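Local coordinates for abietadiene synthase, chloroplastic (Abies grandis, PDB 3S9V), which belongs to the terpene synthase family and is a mainly helical enzyme whose later part carries the metal-binding domain of that family, at residues A[425-430]-A[748-753]; A[503-507]-A[528-532]; A[635-641]-A[674-679]; A[681-686]-A[754-760]; A[699-703]-A[715-719]. All blocks are in the same frame, centred on the assembly; numbering follows the deposited sequence.

Contact 1 (A[425-430]-A[748-753]); sequences WHKSMP and FETARI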
# COMPACT_ATOMS: atom_id res chain seq x y z
N TRP A 425 -7.85 3.57 -1.81
CA TRP A 425 -7.15 4.83 -1.57
C TRP A 425 -8.02 5.94 -0.94
O TRP A 425 -7.78 6.39 0.18
CB TRP A 425 -6.58 5.30 -2.91
CG TRP A 425 -5.90 6.64 -2.93
CD1 TRP A 425 -6.21 7.69 -3.73
CD2 TRP A 425 -4.76 7.04 -2.16
NE1 TRP A 425 -5.33 8.73 -3.52
CE2 TRP A 425 -4.43 8.35 -2.56
CE3 TRP A 425 -3.98 6.41 -1.18
CZ2 TRP A 425 -3.36 9.06 -2.02
CZ3 TRP A 425 -2.91 7.12 -0.63
CH2 TRP A 425 -2.61 8.43 -1.05
N HIS A 426 -9.03 6.38 -1.67
CA HIS A 426 -9.89 7.46 -1.20
C HIS A 426 -10.77 7.17 0.01
O HIS A 426 -11.51 8.05 0.44
CB HIS A 426 -10.76 7.95 -2.36
CG HIS A 426 -9.96 8.57 -3.48
ND1 HIS A 426 -10.26 8.36 -4.81
CD2 HIS A 426 -8.88 9.38 -3.46
CE1 HIS A 426 -9.40 9.02 -5.56
NE2 HIS A 426 -8.55 9.65 -4.76
N LYS A 427 -10.69 5.96 0.55
CA LYS A 427 -11.51 5.58 1.70
C LYS A 427 -10.66 4.97 2.81
O LYS A 427 -11.18 4.54 3.83
CB LYS A 427 -12.56 4.54 1.31
CG LYS A 427 -13.54 4.97 0.25
CD LYS A 427 -14.55 3.86 0.02
CE LYS A 427 -15.46 4.17 -1.15
NZ LYS A 427 -16.46 3.09 -1.35
N SER A 428 -9.35 4.94 2.60
CA SER A 428 -8.45 4.36 3.58
C SER A 428 -7.76 5.40 4.47
O SER A 428 -6.90 6.16 4.01
CB SER A 428 -7.40 3.52 2.85
OG SER A 428 -6.52 2.90 3.78
N MET A 429 -8.14 5.44 5.74
CA MET A 429 -7.54 6.37 6.70
C MET A 429 -6.31 5.67 7.30
O MET A 429 -6.36 4.48 7.60
CB MET A 429 -8.54 6.72 7.81
CG MET A 429 -9.97 7.03 7.32
SD MET A 429 -10.06 8.29 6.02
CE MET A 429 -9.16 9.62 6.82
N PRO A 430 -5.21 6.41 7.48
CA PRO A 430 -3.95 5.89 8.04
C PRO A 430 -4.04 4.92 9.22
O PRO A 430 -3.44 3.84 9.17
CB PRO A 430 -3.19 7.16 8.39
CG PRO A 430 -3.62 8.11 7.33
CD PRO A 430 -5.12 7.87 7.26
N PHE A 748 -6.71 16.83 2.23
CA PHE A 748 -6.97 15.55 1.58
C PHE A 748 -7.62 14.49 2.49
O PHE A 748 -8.49 13.73 2.05
CB PHE A 748 -5.66 15.00 1.00
CG PHE A 748 -5.85 13.85 0.06
CD1 PHE A 748 -6.40 14.05 -1.20
CD2 PHE A 748 -5.49 12.56 0.43
CE1 PHE A 748 -6.59 12.98 -2.06
CE2 PHE A 748 -5.68 11.49 -0.43
CZ PHE A 748 -6.23 11.70 -1.67
N GLU A 749 -7.19 14.42 3.74
CA GLU A 749 -7.74 13.45 4.68
C GLU A 749 -9.17 13.79 5.06
O GLU A 749 -9.98 12.90 5.32
CB GLU A 749 -6.88 13.38 5.94
CG GLU A 749 -5.45 12.89 5.70
CD GLU A 749 -5.40 11.52 5.06
OE1 GLU A 749 -6.22 10.65 5.44
OE2 GLU A 749 -4.54 11.30 4.18
N THR A 750 -9.47 15.08 5.12
CA THR A 750 -10.82 15.49 5.46
C THR A 750 -11.76 14.99 4.36
O THR A 750 -12.85 14.51 4.64
CB THR A 750 -10.92 17.03 5.65
OG1 THR A 750 -10.23 17.42 6.84
CG2 THR A 750 -12.37 17.46 5.77
N ALA A 751 -11.33 15.07 3.09
CA ALA A 751 -12.17 14.57 1.99
C ALA A 751 -12.33 13.05 2.13
O ALA A 751 -13.42 12.52 1.94
CB ALA A 751 -11.53 14.91 0.62
N ARG A 752 -11.25 12.36 2.49
CA ARG A 752 -11.30 10.91 2.65
C ARG A 752 -12.27 10.48 3.74
O ARG A 752 -13.03 9.53 3.56
CB ARG A 752 -9.91 10.37 2.98
CG ARG A 752 -8.87 10.69 1.93
CD ARG A 752 -7.49 10.27 2.38
NE ARG A 752 -7.15 8.93 1.93
CZ ARG A 752 -5.97 8.36 2.15
NH1 ARG A 752 -5.03 9.01 2.82
NH2 ARG A 752 -5.72 7.15 1.67
N ILE A 753 -12.23 11.17 4.88
CA ILE A 753 -13.12 10.85 5.98
C ILE A 753 -14.56 10.82 5.48
O ILE A 753 -15.33 9.96 5.88
CB ILE A 753 -12.97 11.87 7.14
CG1 ILE A 753 -11.82 11.44 8.05
CG2 ILE A 753 -14.24 11.94 7.96
CD1 ILE A 753 -12.04 10.07 8.70
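Segment 425-430, a loop that runs into the first residue of helix 430-440, passes closest to helix 741-757 at His426 and Arg752, whose CA atoms are 5.4 Å apart. It follows helix 413-422, and Met429 is the N-cap of helix 430-440. Residues 426-427 form a short 3-10 turn, in which Ser428 N bonds to Trp425 O at 3.2 Å. The contact is a helix-to-loop junction of the all-helical terpene synthase fold, fastened by one buried arginine. Arg752 NH2 donates to Trp425 O at 2.7 Å, and Arg752 NE adds a weak bond to the same oxygen at 3.1 Å. The guanidinium also lies over the Trp425 ring as a cation-pi pair, with Arg752 CZ 4.4 Å from the centroid of the six-membered ring. Phe748 packs beside Trp425 and touches the edge of His426. Asn731 of helix 712-736 takes hydrogen bonds from Trp425 NE1 and His426 NE2, so a third helix holds the same two rings. At the other end of the loop, Met429 lies along the side chains of Arg752 and Ile753. Its CE meets Ile753 CG1 at 3.4 Å and its SD meets Arg752 CB at 3.7 Å. Arg752 is held from within its helix as well: its NH1 forms a salt bridge of 2.7 Å to Glu749 OE2.

Contact 2 (A[503-507]-A[528-532]); sequences RVTEI and TKTSN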
# COMPACT_ATOMS: atom_id res chain seq x y z
N ARG A 503 -22.33 13.72 19.80
CA ARG A 503 -21.50 12.70 19.15
C ARG A 503 -20.02 13.07 19.07
O ARG A 503 -19.39 12.98 18.01
CB ARG A 503 -22.04 12.42 17.75
CG ARG A 503 -22.43 13.67 16.98
CD ARG A 503 -23.13 13.30 15.68
NE ARG A 503 -23.89 14.41 15.12
CZ ARG A 503 -24.75 14.31 14.12
NH1 ARG A 503 -24.97 13.13 13.56
NH2 ARG A 503 -25.41 15.38 13.70
N VAL A 504 -19.46 13.48 20.20
CA VAL A 504 -18.05 13.87 20.28
C VAL A 504 -17.10 12.76 19.85
O VAL A 504 -16.12 13.01 19.16
CB VAL A 504 -17.68 14.31 21.72
CG1 VAL A 504 -16.19 14.62 21.80
CG2 VAL A 504 -18.49 15.53 22.12
N THR A 505 -17.39 11.53 20.27
CA THR A 505 -16.57 10.37 19.94
C THR A 505 -16.49 10.16 18.43
O THR A 505 -15.42 10.03 17.86
CB THR A 505 -17.12 9.08 20.56
OG1 THR A 505 -17.18 9.22 21.99
CG2 THR A 505 -16.25 7.90 20.20
N GLU A 506 -17.66 10.11 17.82
CA GLU A 506 -17.79 9.91 16.38
C GLU A 506 -17.02 11.00 15.63
O GLU A 506 -16.36 10.73 14.63
CB GLU A 506 -19.28 9.94 16.03
CG GLU A 506 -19.65 9.65 14.59
CD GLU A 506 -21.16 9.55 14.44
OE1 GLU A 506 -21.75 8.64 15.05
OE2 GLU A 506 -21.75 10.39 13.72
N ILE A 507 -17.10 12.23 16.14
CA ILE A 507 -16.42 13.36 15.53
C ILE A 507 -14.92 13.39 15.81
O ILE A 507 -14.13 13.79 14.95
CB ILE A 507 -17.04 14.69 16.01
CG1 ILE A 507 -18.44 14.86 15.42
CG2 ILE A 507 -16.15 15.87 15.61
CD1 ILE A 507 -19.12 16.14 15.83
N THR A 528 -11.94 18.87 16.25
CA THR A 528 -13.12 18.26 16.83
C THR A 528 -14.17 19.27 17.27
O THR A 528 -15.36 19.11 16.97
CB THR A 528 -12.72 17.40 18.03
OG1 THR A 528 -11.81 16.38 17.60
CG2 THR A 528 -13.96 16.77 18.67
N LYS A 529 -13.75 20.32 17.97
CA LYS A 529 -14.69 21.34 18.43
C LYS A 529 -15.30 22.08 17.25
O LYS A 529 -16.51 22.30 17.21
CB LYS A 529 -13.99 22.32 19.37
CG LYS A 529 -13.77 21.74 20.76
CD LYS A 529 -12.87 22.62 21.61
CE LYS A 529 -12.62 21.97 22.97
NZ LYS A 529 -11.63 22.73 23.78
N THR A 530 -14.47 22.44 16.28
CA THR A 530 -14.95 23.15 15.11
C THR A 530 -15.91 22.30 14.29
O THR A 530 -16.93 22.80 13.82
CB THR A 530 -13.78 23.59 14.23
OG1 THR A 530 -12.79 24.25 15.04
CG2 THR A 530 -14.26 24.57 13.17
N SER A 531 -15.61 21.01 14.12
CA SER A 531 -16.49 20.12 13.38
C SER A 531 -17.82 19.98 14.10
O SER A 531 -18.88 20.03 13.48
CB SER A 531 -15.86 18.73 13.23
OG SER A 531 -14.66 18.78 12.49
N ASN A 532 -17.77 19.79 15.41
CA ASN A 532 -18.99 19.65 16.20
C ASN A 532 -19.84 20.90 16.04
O ASN A 532 -21.07 20.82 15.94
CB ASN A 532 -18.66 19.43 17.68
CG ASN A 532 -19.62 18.46 18.34
OD1 ASN A 532 -20.83 18.63 18.27
ND2 ASN A 532 -19.08 17.43 18.98
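Ile507 gives up the most surface here, with Asn532 and Thr528 next. Helix 504-514 starts just after Arg503, its N-cap, and Ile507 lies about one turn in. Its CA-to-CB bond points at helix 521-541, and the nearest CA pair is Ile507 and Thr528 at 6.0 Å. Ile507 CG2 rests against Thr528 O at 3.6 Å and Ser531 CB at 3.7 Å. Its other end, CD1, reaches Asn532 ND2 at 3.4 Å. Asn532 therefore turns its amide to an apolar surface. Val504 CG2 also approaches Asn532 ND2, at 3.7 Å. That buried nitrogen has no polar partner in the model. Thr528 offers its methyl, with CG2 3.9 Å from Ile507 CG2, while its OG1 bonds to Arg524 O in its own helix. No hydrogen bond links the two segments, which meet by van der Waals contact. In class I terpene synthases the helix called D carries the DDxxD motif. Helix 521-541 probably corresponds to it, and the sequence DDLYD spans its C-terminal end. Around the pair, helix 461-491 packs Leu485 on Val504 and Thr528, and Trp489 on Val504 and Asn532. Helix 641-648 touches Thr530 and Ser531.

Contact 3 (A[635-641]-A[674-679]); sequences ASVSIAL and MGLTGR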
# COMPACT_ATOMS: atom_id res chain seq x y z
N ALA A 635 -23.40 24.61 -1.86
CA ALA A 635 -23.36 23.36 -1.11
C ALA A 635 -21.93 22.86 -0.84
O ALA A 635 -21.68 22.18 0.16
CB ALA A 635 -24.18 22.29 -1.84
N SER A 636 -21.00 23.19 -1.73
CA SER A 636 -19.61 22.79 -1.57
C SER A 636 -19.05 23.47 -0.33
O SER A 636 -18.08 23.00 0.26
CB SER A 636 -18.76 23.22 -2.78
OG SER A 636 -19.20 22.56 -3.96
N VAL A 637 -19.67 24.59 0.04
CA VAL A 637 -19.27 25.35 1.22
C VAL A 637 -20.12 25.00 2.44
O VAL A 637 -19.60 24.87 3.55
CB VAL A 637 -19.36 26.87 0.95
CG1 VAL A 637 -19.07 27.63 2.22
CG2 VAL A 637 -18.36 27.27 -0.13
N SER A 638 -21.42 24.84 2.24
CA SER A 638 -22.31 24.52 3.36
C SER A 638 -21.94 23.19 4.01
O SER A 638 -22.23 22.99 5.19
CB SER A 638 -23.77 24.46 2.90
OG SER A 638 -24.01 23.27 2.17
N ILE A 639 -21.31 22.29 3.26
CA ILE A 639 -20.90 21.00 3.81
C ILE A 639 -19.91 21.21 4.97
O ILE A 639 -19.64 20.31 5.75
CB ILE A 639 -20.32 20.07 2.69
CG1 ILE A 639 -20.22 18.63 3.20
CG2 ILE A 639 -18.98 20.59 2.19
CD1 ILE A 639 -21.57 18.04 3.63
N ALA A 640 -19.38 22.43 5.05
CA ALA A 640 -18.47 22.88 6.12
C ALA A 640 -17.08 22.28 6.31
O ALA A 640 -16.44 22.56 7.32
CB ALA A 640 -19.22 22.84 7.45
N LEU A 641 -16.60 21.49 5.36
CA LEU A 641 -15.26 20.93 5.51
C LEU A 641 -14.20 22.03 5.45
O LEU A 641 -13.20 21.99 6.17
CB LEU A 641 -14.99 19.89 4.42
CG LEU A 641 -15.99 18.73 4.42
CD1 LEU A 641 -15.62 17.74 3.32
CD2 LEU A 641 -16.01 18.05 5.78
N MET A 674 -12.08 19.61 -2.24
CA MET A 674 -12.32 18.87 -1.02
C MET A 674 -13.78 19.05 -0.67
O MET A 674 -14.50 18.08 -0.41
CB MET A 674 -11.44 19.41 0.12
CG MET A 674 -11.79 18.86 1.50
SD MET A 674 -11.11 19.86 2.87
CE MET A 674 -12.18 21.27 2.73
N GLY A 675 -14.22 20.30 -0.66
CA GLY A 675 -15.60 20.60 -0.35
C GLY A 675 -16.55 19.97 -1.35
O GLY A 675 -17.59 19.42 -0.97
N LEU A 676 -16.20 20.04 -2.63
CA LEU A 676 -17.04 19.46 -3.67
C LEU A 676 -17.21 17.96 -3.48
O LEU A 676 -18.34 17.47 -3.44
CB LEU A 676 -16.46 19.74 -5.07
CG LEU A 676 -17.22 19.15 -6.27
CD1 LEU A 676 -18.64 19.67 -6.27
CD2 LEU A 676 -16.51 19.52 -7.59
N THR A 677 -16.11 17.23 -3.35
CA THR A 677 -16.22 15.78 -3.17
C THR A 677 -16.99 15.40 -1.90
O THR A 677 -17.75 14.42 -1.90
CB THR A 677 -14.84 15.07 -3.14
OG1 THR A 677 -14.08 15.54 -2.01
CG2 THR A 677 -14.08 15.33 -4.43
N GLY A 678 -16.80 16.16 -0.83
CA GLY A 678 -17.50 15.86 0.41
C GLY A 678 -18.99 16.03 0.22
O GLY A 678 -19.79 15.18 0.61
N ARG A 679 -19.37 17.14 -0.40
CA ARG A 679 -20.77 17.42 -0.64
C ARG A 679 -21.45 16.34 -1.48
O ARG A 679 -22.54 15.88 -1.14
CB ARG A 679 -20.93 18.73 -1.39
CG ARG A 679 -22.39 19.07 -1.71
CD ARG A 679 -22.99 19.76 -0.52
NE ARG A 679 -23.96 18.97 0.20
CZ ARG A 679 -24.41 19.27 1.41
NH1 ARG A 679 -25.31 18.48 1.99
NH2 ARG A 679 -23.95 20.33 2.06
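Met674 opens the contact on helix 669-693. Its CE lies 3.6 Å from Leu641 CB, just past the break in the opposing helix. Gly675 comes next and sets the close approach. A CB on this residue would collide with Ser636 O, so its bare CA can sit 3.5 Å from that oxygen in a CA-H...O contact. Gly675 O also meets Ile639 CG2 at 3.6 Å. Leu676 turns away overall, yet its CA is 4.7 Å from that of Ser636, the nearest CA pair, and its CD1 reaches Ser636 OG at 3.7 Å. That hydroxyl is hydrogen-bonded to Ile632 O. Thr677 faces helices 712-736 and 741-757 instead. Gly678 is the second flat spot: Leu641 CD1 fills the place a CB would take, 3.9 Å from Gly678 CA. Arg679 closes the series and has the largest buried area. Its guanidinium lies with one face against Ile639 CD1. Its firm partner is Asp683, by a salt bridge. Ser638 OG is close to the same group but bonds to Glu616. In segment 635-641 Ala640 has positive phi and precedes helix 641-648 as its N-cap. This is consistent with the kinked helix G of class I terpene synthases, packed here against helix H of that fold.

Contact 4 (A[681-686]-A[754-760]); sequences VNDTKT and MQLFYMQ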
# COMPACT_ATOMS: atom_id res chain seq x y z
N VAL A 681 -20.53 13.09 -2.14
CA VAL A 681 -20.64 11.75 -1.57
C VAL A 681 -21.77 11.76 -0.55
O VAL A 681 -22.58 10.84 -0.50
CB VAL A 681 -19.33 11.29 -0.89
CG1 VAL A 681 -19.09 12.05 0.41
CG2 VAL A 681 -19.38 9.79 -0.65
N ASN A 682 -21.84 12.84 0.23
CA ASN A 682 -22.86 13.02 1.25
C ASN A 682 -24.26 13.02 0.62
O ASN A 682 -25.18 12.37 1.13
CB ASN A 682 -22.61 14.34 1.99
CG ASN A 682 -23.62 14.61 3.09
OD1 ASN A 682 -24.80 14.82 2.83
ND2 ASN A 682 -23.16 14.63 4.34
N ASP A 683 -24.40 13.73 -0.50
CA ASP A 683 -25.68 13.85 -1.20
C ASP A 683 -26.17 12.59 -1.92
O ASP A 683 -27.35 12.26 -1.86
CB ASP A 683 -25.62 15.02 -2.20
CG ASP A 683 -25.98 16.36 -1.57
OD1 ASP A 683 -25.73 16.56 -0.36
OD2 ASP A 683 -26.49 17.23 -2.29
N THR A 684 -25.27 11.90 -2.60
CA THR A 684 -25.66 10.68 -3.31
C THR A 684 -26.20 9.65 -2.32
O THR A 684 -26.99 8.78 -2.68
CB THR A 684 -24.48 10.06 -4.06
OG1 THR A 684 -23.41 9.80 -3.14
CG2 THR A 684 -23.99 10.99 -5.16
N LYS A 685 -25.77 9.77 -1.07
CA LYS A 685 -26.19 8.86 -0.01
C LYS A 685 -27.47 9.35 0.67
O LYS A 685 -28.56 8.84 0.40
CB LYS A 685 -25.07 8.74 1.02
CG LYS A 685 -25.20 7.58 2.00
CD LYS A 685 -24.77 6.26 1.37
CE LYS A 685 -24.67 5.16 2.42
NZ LYS A 685 -24.13 3.89 1.85
N THR A 686 -27.32 10.34 1.54
CA THR A 686 -28.43 10.91 2.31
C THR A 686 -29.65 11.37 1.53
O THR A 686 -30.76 11.38 2.07
CB THR A 686 -27.96 12.10 3.17
OG1 THR A 686 -27.46 13.14 2.33
CG2 THR A 686 -26.87 11.66 4.15
N MET A 754 -14.91 11.75 4.59
CA MET A 754 -16.27 11.79 4.05
C MET A 754 -16.52 10.61 3.10
O MET A 754 -17.60 10.02 3.10
CB MET A 754 -16.51 13.12 3.32
CG MET A 754 -16.56 14.34 4.24
SD MET A 754 -17.96 14.36 5.40
CE MET A 754 -19.31 14.80 4.28
N GLN A 755 -15.53 10.27 2.30
CA GLN A 755 -15.67 9.14 1.40
C GLN A 755 -15.93 7.88 2.24
O GLN A 755 -16.68 7.00 1.83
CB GLN A 755 -14.40 8.96 0.56
CG GLN A 755 -14.20 10.01 -0.52
CD GLN A 755 -15.37 10.07 -1.47
OE1 GLN A 755 -15.87 9.04 -1.91
NE2 GLN A 755 -15.80 11.28 -1.81
N LEU A 756 -15.31 7.80 3.42
CA LEU A 756 -15.48 6.65 4.29
C LEU A 756 -16.84 6.64 5.00
O LEU A 756 -17.55 5.63 5.00
CB LEU A 756 -14.36 6.60 5.34
CG LEU A 756 -14.44 5.43 6.33
CD1 LEU A 756 -14.27 4.10 5.60
CD2 LEU A 756 -13.37 5.58 7.40
N PHE A 757 -17.23 7.76 5.60
CA PHE A 757 -18.50 7.81 6.30
C PHE A 757 -19.70 7.62 5.40
O PHE A 757 -20.69 7.04 5.81
CB PHE A 757 -18.65 9.12 7.07
CG PHE A 757 -17.86 9.19 8.35
CD1 PHE A 757 -17.98 10.29 9.19
CD2 PHE A 757 -17.01 8.15 8.72
CE1 PHE A 757 -17.26 10.36 10.38
CE2 PHE A 757 -16.29 8.21 9.90
CZ PHE A 757 -16.42 9.32 10.74
N TYR A 758 -19.61 8.11 4.16
CA TYR A 758 -20.73 8.01 3.23
C TYR A 758 -20.44 7.10 2.05
O TYR A 758 -21.01 7.28 0.97
CB TYR A 758 -21.10 9.41 2.73
CG TYR A 758 -21.50 10.36 3.83
CD1 TYR A 758 -22.78 10.31 4.40
CD2 TYR A 758 -20.59 11.27 4.35
CE1 TYR A 758 -23.14 11.16 5.45
CE2 TYR A 758 -20.93 12.12 5.40
CZ TYR A 758 -22.20 12.06 5.94
OH TYR A 758 -22.51 12.91 6.98
N MET A 759 -19.57 6.12 2.25
CA MET A 759 -19.22 5.20 1.18
C MET A 759 -20.40 4.34 0.72
O MET A 759 -21.36 4.12 1.46
CB MET A 759 -18.06 4.29 1.61
CG MET A 759 -18.37 3.33 2.75
SD MET A 759 -16.90 2.38 3.23
CE MET A 759 -16.77 1.25 1.83
N GLN A 760 -20.31 3.88 -0.52
CA GLN A 760 -21.33 3.03 -1.12
C GLN A 760 -21.36 1.71 -0.35
O GLN A 760 -20.42 0.92 -0.42
CB GLN A 760 -20.99 2.78 -2.59
CG GLN A 760 -22.07 2.04 -3.36
CD GLN A 760 -23.36 2.82 -3.43
OE1 GLN A 760 -23.41 3.91 -4.01
NE2 GLN A 760 -24.41 2.28 -2.83
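Apolar contacts centre on Val681. Its CG1 is 4.0 Å from Met754 CB and its CG2 3.8 Å from Tyr758 CB, where helix 741-757 ends. Asn682 and Tyr758 are the closest CA pair, at 5.8 Å. An aromatic contact forms there: Asn682 CA lies over the Tyr758 ring as a CH-pi pair, 4.2 Å from the centroid. Asn682 ND2 sits over the same face, 3.2 Å from Tyr758 CZ. The sequence NDTKT, continued to Glu690, fits the second metal-binding motif of class I terpene synthases, (N,D)Dxx(S,T)xxxE; as in relatives, Asn682, Thr686 and Glu690 would be the metal-binding positions. Among polar contacts, Lys685 NZ donates to Met759 O at 2.8 Å and holds the chain just past the helix end. Thr686 OG1 bonds back to Asn682 O at 2.7 Å, while its CG2 is 4.0 Å from Tyr758 CE1. Met723 of helix 712-736 packs on both Val681 and Gln755.

Contact 5 (A[699-703]-A[715-719]); sequences AIQCY and ALQHV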
# COMPACT_ATOMS: atom_id res chain seq x y z
N ALA A 699 -27.83 17.60 -4.73
CA ALA A 699 -27.07 17.33 -5.94
C ALA A 699 -27.95 16.61 -6.96
O ALA A 699 -28.19 17.13 -8.04
CB ALA A 699 -25.85 16.50 -5.61
N ILE A 700 -28.43 15.42 -6.61
CA ILE A 700 -29.26 14.63 -7.51
C ILE A 700 -30.53 15.36 -7.93
O ILE A 700 -30.80 15.50 -9.13
CB ILE A 700 -29.67 13.27 -6.88
CG1 ILE A 700 -28.43 12.40 -6.63
CG2 ILE A 700 -30.60 12.52 -7.81
CD1 ILE A 700 -27.51 12.93 -5.55
N GLN A 701 -31.31 15.82 -6.96
CA GLN A 701 -32.56 16.52 -7.23
C GLN A 701 -32.38 17.67 -8.21
O GLN A 701 -33.18 17.85 -9.14
CB GLN A 701 -33.16 17.05 -5.93
CG GLN A 701 -33.55 15.95 -4.95
CD GLN A 701 -34.11 16.48 -3.64
OE1 GLN A 701 -33.40 17.11 -2.86
NE2 GLN A 701 -35.39 16.22 -3.39
N CYS A 702 -31.32 18.45 -8.01
CA CYS A 702 -31.03 19.60 -8.87
C CYS A 702 -30.60 19.19 -10.26
O CYS A 702 -30.99 19.82 -11.25
CB CYS A 702 -29.95 20.47 -8.23
SG CYS A 702 -30.48 21.33 -6.73
N TYR A 703 -29.79 18.13 -10.35
CA TYR A 703 -29.32 17.69 -11.66
C TYR A 703 -30.52 17.23 -12.47
O TYR A 703 -30.60 17.45 -13.68
CB TYR A 703 -28.33 16.54 -11.53
CG TYR A 703 -27.64 16.24 -12.84
CD1 TYR A 703 -26.82 17.18 -13.45
CD2 TYR A 703 -27.86 15.03 -13.51
CE1 TYR A 703 -26.24 16.95 -14.68
CE2 TYR A 703 -27.27 14.79 -14.76
CZ TYR A 703 -26.47 15.75 -15.33
OH TYR A 703 -25.88 15.53 -16.56
N ALA A 715 -28.81 9.87 -13.43
CA ALA A 715 -28.39 11.05 -12.68
C ALA A 715 -27.44 10.64 -11.57
O ALA A 715 -26.27 11.02 -11.57
CB ALA A 715 -29.61 11.77 -12.09
N LEU A 716 -27.94 9.87 -10.61
CA LEU A 716 -27.13 9.41 -9.49
C LEU A 716 -25.76 9.01 -10.02
O LEU A 716 -24.72 9.40 -9.47
CB LEU A 716 -27.80 8.21 -8.81
CG LEU A 716 -27.15 7.64 -7.55
CD1 LEU A 716 -27.10 8.71 -6.46
CD2 LEU A 716 -27.93 6.43 -7.07
N GLN A 717 -25.76 8.24 -11.10
CA GLN A 717 -24.51 7.80 -11.71
C GLN A 717 -23.68 8.98 -12.19
O GLN A 717 -22.47 9.03 -11.94
CB GLN A 717 -24.78 6.84 -12.88
CG GLN A 717 -23.54 6.53 -13.70
CD GLN A 717 -23.73 5.39 -14.67
OE1 GLN A 717 -24.71 5.35 -15.42
NE2 GLN A 717 -22.79 4.45 -14.67
N HIS A 718 -24.31 9.93 -12.87
CA HIS A 718 -23.58 11.10 -13.35
C HIS A 718 -22.89 11.83 -12.19
O HIS A 718 -21.76 12.29 -12.32
CB HIS A 718 -24.51 12.05 -14.10
CG HIS A 718 -23.87 13.35 -14.46
ND1 HIS A 718 -24.07 14.51 -13.73
CD2 HIS A 718 -22.99 13.67 -15.43
CE1 HIS A 718 -23.35 15.48 -14.24
NE2 HIS A 718 -22.68 15.00 -15.28
N VAL A 719 -23.59 11.94 -11.07
CA VAL A 719 -23.04 12.61 -9.90
C VAL A 719 -21.83 11.83 -9.36
O VAL A 719 -20.89 12.42 -8.84
CB VAL A 719 -24.10 12.76 -8.79
CG1 VAL A 719 -23.45 13.25 -7.51
CG2 VAL A 719 -25.17 13.73 -9.25
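The short helix 699-706 and the start of helix 712-736 are consecutive helices of the all-helical terpene synthase domain, joined by a short loop. Their local axes cross at 117° and come within 9.3 Å. The nearest CA atoms are those of Ile700 and Leu716, 6.0 Å apart. Ile700 is the main bump from the first helix. It enters the hollow bounded by Ala715, Leu716 and Val719. Its CG1 lies 3.9 Å from Leu716 CD1 and 4.4 Å from Val719 CG2, and its CG2 is 4.5 Å from Ala715 CB. Ala699 is small, and Val719 bulges toward it, with CG1 4.5 Å from Ala699 CB. One turn on from Ala699, Tyr703 projects as a flat plate. The small Ala715 gives it space: Ala715 CB meets the ring edge at Tyr703 CD2, 4.0 Å away. Beyond Ala715 the plate lies on the His718 ring in an offset stack. The centroids of the Tyr703 and His718 rings are 4.0 Å apart and their planes differ by 12°. Helix 669-693 packs against the pair, with Thr684 on Leu716 and Val719, and Leu680 on Ala699. The tightest point between the rings is Tyr703 CZ to His718 ND1, at 3.1 Å.

In the fold
Contacts 1, 3 and 4 form one core. Contacts 1 and 4 share helix 741-757, and contacts 3 and 4 share helix 669-693; each pair has centres about 12 Å apart. Contacts 1 and 3 touch at Thr750 CG2 and Leu641 CD2, 3.7 Å. Contact 5 lies farther out, about 14 Å from contact 4 by centres, with a probable hydrogen bond of 2.8 Å from Ala699 N to Asp683 OD2. Contact 2 is about 17 Å from contacts 1 and 3 by centres and touches contact 4 through Glu506 O and Phe757 CZ, 4.1 Å. Contact 4 holds part of the second metal motif and so probably lies at the active site; contact 2 is on the helix ending in the first.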